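Local coordinates for protein proteolytically activated form of PPO4 Tyrosinase (Agaricus bisporus var. bisporus H97, PDB 4OUA) that oxidises phenols with a pair of copper ions, hydroxylating monophenols to o-diphenols and converting these to reactive o-quinones, the first step in making melanin pigments, at residues A[50-55]-A[94-99]; A[57-62]-A[272-277]. All coordinates share one frame; numbering follows the deposited sequence.

Contact 1. Residues A[50-55]-A[94-99]; sequences FQLSGI and VSIYEQ. With NA (sodium ion), chain E.
Leu52 spans the gap between the two helices: its CA is 6.6 Å from Tyr97 CA, the closest CA pair between the segments, and its isobutyl group divides its two methyls between two neighbours. CD1 reaches the Tyr97 ring at CD1, 4.1 Å away and obliquely, while Leu52 CD2 packs 4.3 Å from Ile96 CG1. With CG anti to the carbonyl carbon (chi1 -71°), the Leu52 side chain meets that of Tyr97 at about a right angle. The Tyr97 ring also stacks with Trp279 and touches Leu35 and Ile38 of helix 25-39. The Leu52 backbone is tied to the same neighbour helix, since Leu52 O is hydrogen-bonded to Tyr93 OH. All three residues in touch are buried and no hydrogen bond joins the segments, so the interface between them is purely apolar. The contact packs the short helix 49-54 on the long helix 86-109, which carries the copper ligand His90 within the common central domain of tyrosinase. Ser53 turns to another part of the chain, its OG hydrogen-bonded to Ala273 O. At Gly54 the backbone passes from packing to metal binding: Gly54 N donates to Phe50 O at 2.7 Å. Its carbonyl oxygen, Gly54 O, coordinates a sodium ion at 2.0 Å. Water 1 and water 2 bind that sodium too, 2.4 and 2.2 Å from it. Ile55, next to the copper ligand His56, packs on Trp89 and Tyr93 of helix 86-109.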
loop_
_atom_site.group_PDB
_atom_site.type_symbol
_atom_site.label_atom_id
_atom_site.label_comp_id
_atom_site.label_asym_id
_atom_site.label_seq_id
_atom_site.Cartn_x
_atom_site.Cartn_y
_atom_site.Cartn_z
ATOM N N PHE A 50 6.189 -12.675 -1.321
ATOM C CA PHE A 50 6.361 -13.046 0.079
ATOM C C PHE A 50 7.386 -12.164 0.786
ATOM O O PHE A 50 7.126 -11.651 1.874
ATOM C CB PHE A 50 6.772 -14.516 0.197
ATOM C CG PHE A 50 6.922 -14.988 1.613
ATOM C CD1 PHE A 50 5.820 -15.413 2.336
ATOM C CD2 PHE A 50 8.165 -15.004 2.225
ATOM C CE1 PHE A 50 5.954 -15.846 3.640
ATOM C CE2 PHE A 50 8.305 -15.436 3.529
ATOM C CZ PHE A 50 7.197 -15.858 4.237
ATOM N N GLN A 51 8.550 -11.993 0.168
ATOM C CA GLN A 51 9.610 -11.184 0.760
ATOM C C GLN A 51 9.245 -9.704 0.764
ATOM O O GLN A 51 9.634 -8.965 1.667
ATOM C CB GLN A 51 10.931 -11.399 0.018
ATOM C CG GLN A 51 11.603 -12.726 0.332
ATOM C CD GLN A 51 11.998 -12.846 1.792
ATOM O OE1 GLN A 51 12.681 -11.978 2.334
ATOM N NE2 GLN A 51 11.561 -13.920 2.438
ATOM N N LEU A 52 8.494 -9.280 -0.248
ATOM C CA LEU A 52 8.049 -7.895 -0.338
ATOM C C LEU A 52 7.057 -7.565 0.774
ATOM O O LEU A 52 7.175 -6.534 1.438
ATOM C CB LEU A 52 7.423 -7.621 -1.707
ATOM C CG LEU A 52 8.387 -7.588 -2.896
ATOM C CD1 LEU A 52 7.631 -7.402 -4.203
ATOM C CD2 LEU A 52 9.429 -6.491 -2.717
ATOM N N SER A 53 6.079 -8.443 0.975
ATOM C CA SER A 53 5.112 -8.273 2.051
ATOM C C SER A 53 5.752 -8.597 3.394
ATOM O O SER A 53 5.344 -8.075 4.432
ATOM C CB SER A 53 3.887 -9.159 1.825
ATOM O OG SER A 53 3.200 -8.782 0.646
ATOM N N GLY A 54 6.758 -9.463 3.362
ATOM C CA GLY A 54 7.468 -9.860 4.562
ATOM C C GLY A 54 8.216 -8.705 5.197
ATOM O O GLY A 54 8.537 -8.744 6.381
ATOM N N ILE A 55 8.495 -7.671 4.411
ATOM C CA ILE A 55 9.190 -6.496 4.924
ATOM C C ILE A 55 8.391 -5.818 6.032
ATOM O O ILE A 55 8.950 -5.398 7.043
ATOM C CB ILE A 55 9.466 -5.472 3.809
ATOM C CG1 ILE A 55 10.374 -6.077 2.739
ATOM C CG2 ILE A 55 10.089 -4.211 4.389
ATOM C CD1 ILE A 55 10.612 -5.166 1.558
ATOM N N VAL A 94 5.479 1.243 -0.821
ATOM C CA VAL A 94 4.671 0.980 -2.003
ATOM C C VAL A 94 5.520 1.130 -3.266
ATOM O O VAL A 94 5.242 0.511 -4.292
ATOM C CB VAL A 94 3.457 1.929 -2.083
ATOM C CG1 VAL A 94 2.604 1.605 -3.300
ATOM C CG2 VAL A 94 2.631 1.842 -0.810
ATOM N N SER A 95 6.562 1.950 -3.177
ATOM C CA SER A 95 7.425 2.224 -4.319
ATOM C C SER A 95 8.224 0.997 -4.746
ATOM O O SER A 95 8.356 0.720 -5.939
ATOM C CB SER A 95 8.375 3.376 -4.001
ATOM O OG SER A 95 7.646 4.547 -3.689
ATOM N N ILE A 96 8.762 0.270 -3.772
ATOM C CA ILE A 96 9.521 -0.935 -4.076
ATOM C C ILE A 96 8.586 -2.009 -4.614
ATOM O O ILE A 96 8.939 -2.750 -5.532
ATOM C CB ILE A 96 10.275 -1.473 -2.843
ATOM C CG1 ILE A 96 11.171 -2.647 -3.243
ATOM C CG2 ILE A 96 9.303 -1.884 -1.748
ATOM C CD1 ILE A 96 12.180 -2.300 -4.317
ATOM N N TYR A 97 7.385 -2.076 -4.047
ATOM C CA TYR A 97 6.375 -3.023 -4.502
ATOM C C TYR A 97 5.954 -2.721 -5.933
ATOM O O TYR A 97 5.964 -3.601 -6.792
ATOM C CB TYR A 97 5.154 -2.992 -3.585
ATOM C CG TYR A 97 4.104 -4.018 -3.937
ATOM C CD1 TYR A 97 4.199 -5.322 -3.472
ATOM C CD2 TYR A 97 3.015 -3.683 -4.732
ATOM C CE1 TYR A 97 3.239 -6.266 -3.788
ATOM C CE2 TYR A 97 2.051 -4.620 -5.054
ATOM C CZ TYR A 97 2.166 -5.908 -4.579
ATOM O OH TYR A 97 1.207 -6.839 -4.901
ATOM N N GLU A 98 5.578 -1.469 -6.173
ATOM C CA GLU A 98 5.200 -1.007 -7.502
ATOM C C GLU A 98 6.329 -1.238 -8.502
ATOM O O GLU A 98 6.088 -1.598 -9.654
ATOM C CB GLU A 98 4.825 0.474 -7.461
ATOM C CG GLU A 98 4.382 1.045 -8.793
ATOM C CD GLU A 98 4.116 2.537 -8.726
ATOM O OE1 GLU A 98 4.971 3.273 -8.188
ATOM O OE2 GLU A 98 3.048 2.971 -9.207
ATOM N N GLN A 99 7.561 -1.027 -8.047
ATOM C CA GLN A 99 8.743 -1.256 -8.872
ATOM C C GLN A 99 8.860 -2.725 -9.272
ATOM O O GLN A 99 8.881 -3.057 -10.458
ATOM C CB GLN A 99 10.005 -0.811 -8.127
ATOM C CG GLN A 99 11.307 -1.196 -8.810
ATOM C CD GLN A 99 12.521 -0.908 -7.947
ATOM O OE1 GLN A 99 12.518 0.026 -7.146
ATOM N NE2 GLN A 99 13.562 -1.718 -8.100
HETATM NA NA NA E . 9.913 -8.837 7.903
HETATM O O HOH W 1 11.536 -8.414 6.214
HETATM O O HOH W 2 11.291 -7.614 9.073
#

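Contact 2. Residues A[57-62]-A[272-277]. With NA (sodium ion), chain E.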
loop_
_atom_site.group_PDB
_atom_site.type_symbol
_atom_site.label_atom_id
_atom_site.label_comp_id
_atom_site.label_asym_id
_atom_site.label_seq_id
_atom_site.Cartn_x
_atom_site.Cartn_y
_atom_site.Cartn_z
ATOM N N GLY A 57 5.948 -6.938 8.300
ATOM C CA GLY A 57 6.000 -7.621 9.581
ATOM C C GLY A 57 6.867 -8.864 9.541
ATOM O O GLY A 57 8.060 -8.788 9.247
ATOM N N LEU A 58 6.267 -10.011 9.844
ATOM C CA LEU A 58 6.973 -11.285 9.768
ATOM C C LEU A 58 7.283 -11.652 8.320
ATOM O O LEU A 58 6.540 -11.284 7.410
ATOM C CB LEU A 58 6.154 -12.396 10.427
ATOM C CG LEU A 58 6.043 -12.363 11.952
ATOM C CD1 LEU A 58 5.039 -13.397 12.436
ATOM C CD2 LEU A 58 7.403 -12.599 12.587
ATOM N N PRO A 59 8.388 -12.380 8.103
ATOM C CA PRO A 59 9.302 -12.794 9.170
ATOM C C PRO A 59 10.219 -11.658 9.611
ATOM O O PRO A 59 10.355 -10.667 8.896
ATOM C CB PRO A 59 10.106 -13.920 8.519
ATOM C CG PRO A 59 10.135 -13.547 7.077
ATOM C CD PRO A 59 8.802 -12.905 6.789
ATOM N N PHE A 60 10.839 -11.800 10.776
ATOM C CA PHE A 60 11.750 -10.780 11.275
ATOM C C PHE A 60 13.152 -10.980 10.712
ATOM O O PHE A 60 14.079 -11.328 11.442
ATOM C CB PHE A 60 11.785 -10.793 12.801
ATOM C CG PHE A 60 10.461 -10.479 13.442
ATOM C CD1 PHE A 60 9.482 -9.793 12.742
ATOM C CD2 PHE A 60 10.197 -10.869 14.743
ATOM C CE1 PHE A 60 8.267 -9.503 13.329
ATOM C CE2 PHE A 60 8.984 -10.584 15.333
ATOM C CZ PHE A 60 8.017 -9.899 14.626
ATOM N N THR A 61 13.300 -10.758 9.410
ATOM C CA THR A 61 14.585 -10.930 8.739
ATOM C C THR A 61 14.905 -9.740 7.841
ATOM O O THR A 61 13.999 -9.093 7.315
ATOM C CB THR A 61 14.612 -12.217 7.889
ATOM O OG1 THR A 61 13.595 -12.148 6.882
ATOM C CG2 THR A 61 14.375 -13.442 8.762
ATOM N N PRO A 62 16.202 -9.449 7.664
ATOM C CA PRO A 62 16.674 -8.370 6.790
ATOM C C PRO A 62 16.265 -8.597 5.337
ATOM O O PRO A 62 16.238 -9.741 4.884
ATOM C CB PRO A 62 18.199 -8.434 6.941
ATOM C CG PRO A 62 18.431 -9.156 8.227
ATOM C CD PRO A 62 17.314 -10.143 8.334
ATOM N N ALA A 272 -0.500 -8.394 7.943
ATOM C CA ALA A 272 -1.364 -7.548 7.123
ATOM C C ALA A 272 -0.847 -7.372 5.696
ATOM O O ALA A 272 -1.631 -7.298 4.750
ATOM C CB ALA A 272 -1.540 -6.188 7.784
ATOM N N ALA A 273 0.471 -7.305 5.546
ATOM C CA ALA A 273 1.081 -7.061 4.244
ATOM C C ALA A 273 0.839 -8.208 3.265
ATOM O O ALA A 273 0.804 -8.001 2.051
ATOM C CB ALA A 273 2.572 -6.815 4.404
ATOM N N PHE A 274 0.667 -9.415 3.795
ATOM C CA PHE A 274 0.504 -10.601 2.959
ATOM C C PHE A 274 -0.822 -10.606 2.198
ATOM O O PHE A 274 -0.958 -11.294 1.188
ATOM C CB PHE A 274 0.624 -11.868 3.808
ATOM C CG PHE A 274 2.005 -12.098 4.357
ATOM C CD1 PHE A 274 3.004 -12.623 3.552
ATOM C CD2 PHE A 274 2.304 -11.788 5.673
ATOM C CE1 PHE A 274 4.276 -12.835 4.050
ATOM C CE2 PHE A 274 3.575 -11.999 6.177
ATOM C CZ PHE A 274 4.561 -12.524 5.364
ATOM N N ASP A 275 -1.795 -9.841 2.681
ATOM C CA ASP A 275 -3.067 -9.711 1.980
ATOM C C ASP A 275 -2.918 -8.720 0.827
ATOM O O ASP A 275 -2.576 -7.561 1.044
ATOM C CB ASP A 275 -4.174 -9.262 2.940
ATOM C CG ASP A 275 -5.567 -9.431 2.353
ATOM O OD1 ASP A 275 -5.753 -9.179 1.145
ATOM O OD2 ASP A 275 -6.484 -9.818 3.109
ATOM N N PRO A 276 -3.174 -9.185 -0.406
ATOM C CA PRO A 276 -3.019 -8.392 -1.633
ATOM C C PRO A 276 -3.728 -7.036 -1.592
ATOM O O PRO A 276 -3.294 -6.099 -2.262
ATOM C CB PRO A 276 -3.641 -9.291 -2.705
ATOM C CG PRO A 276 -3.450 -10.671 -2.182
ATOM C CD PRO A 276 -3.611 -10.563 -0.694
ATOM N N ILE A 277 -4.801 -6.930 -0.815
ATOM C CA ILE A 277 -5.557 -5.685 -0.747
ATOM C C ILE A 277 -4.812 -4.638 0.077
ATOM O O ILE A 277 -5.182 -3.463 0.091
ATOM C CB ILE A 277 -6.961 -5.905 -0.146
ATOM C CG1 ILE A 277 -7.902 -4.770 -0.556
ATOM C CG2 ILE A 277 -6.883 -6.032 1.367
ATOM C CD1 ILE A 277 -9.306 -4.922 -0.026
HETATM NA NA NA E . 9.913 -8.837 7.903
HETATM O O HOH W 1 11.536 -8.414 6.214
HETATM O O HOH W 2 11.291 -7.614 9.073
#
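Pro59, whose ring meets Phe274 across the contact, offers its carbonyl oxygen to two partners. Pro59 O coordinates the sodium ion at 2.1 Å. It also accepts a weak bond from Thr61 N, with 3.0 Å between Thr61 N and Pro59 O, which closes an inverse gamma turn centred on Phe60. The loop after helix 49-54, in the common central domain of tyrosinase, binds the cation through backbone carbonyls. Gly57 O binds the sodium from the other end of the Leu58-Pro59 unit, at 2.3 Å, and Gly54 O supplies the third protein ligand; two waters add to the shell. Water 1 donates to Thr61 O at 2.8 Å, which links the turn to the metal a second time. The peptide bond between Leu58 and Pro59 is cis. Leu58 O is not a ligand of the metal but faces the rim of the Phe274 ring, near its plane and 3.1 Å from CZ. Pro59 CD lies near the same edge, 4.5 Å from Phe274 CZ. Phe274 reaches this loop because CG stands anti to its carbonyl carbon (chi1 -68°), which carries the ring's end nearer to the loop than CB is; Phe170 also meets the ring, the planes inclined. On the far side of the loop, Leu58 CD2 sits 3.3 Å above the Phe60 ring plane, over its centre. Behind Phe274, Asp275 caps the turn leading into helix 277-295 and its OD1 is also salt-bridged to Arg191. In the capping bond Ile277 N lies 3.1 Å from Asp275 OD1, nearly straight at 171°, on the anti side and 28° out of the carboxylate plane.

The two contacts lie in the same central domain, their centres about 9 Å apart, and their segments alternate along the chain: 50-55, 57-62, 94-99, then 272-277. The copper ligand His56 occupies the single position between the first two. One sodium ion and both waters belong to both contacts, so the end of helix 49-54 and the loop after it share one coordination shell. The contacts also touch directly: Ser53 OG lies 2.9 Å from Ala273 O, a probable hydrogen bond, and Phe50 CD1 packs 3.5 Å from Phe274 CE1. Contact 1 joins helix 49-54 to helix 86-109, which carries His90, and contact 2 joins the loop after His56 to the approach to helix 277-295, which carries His282.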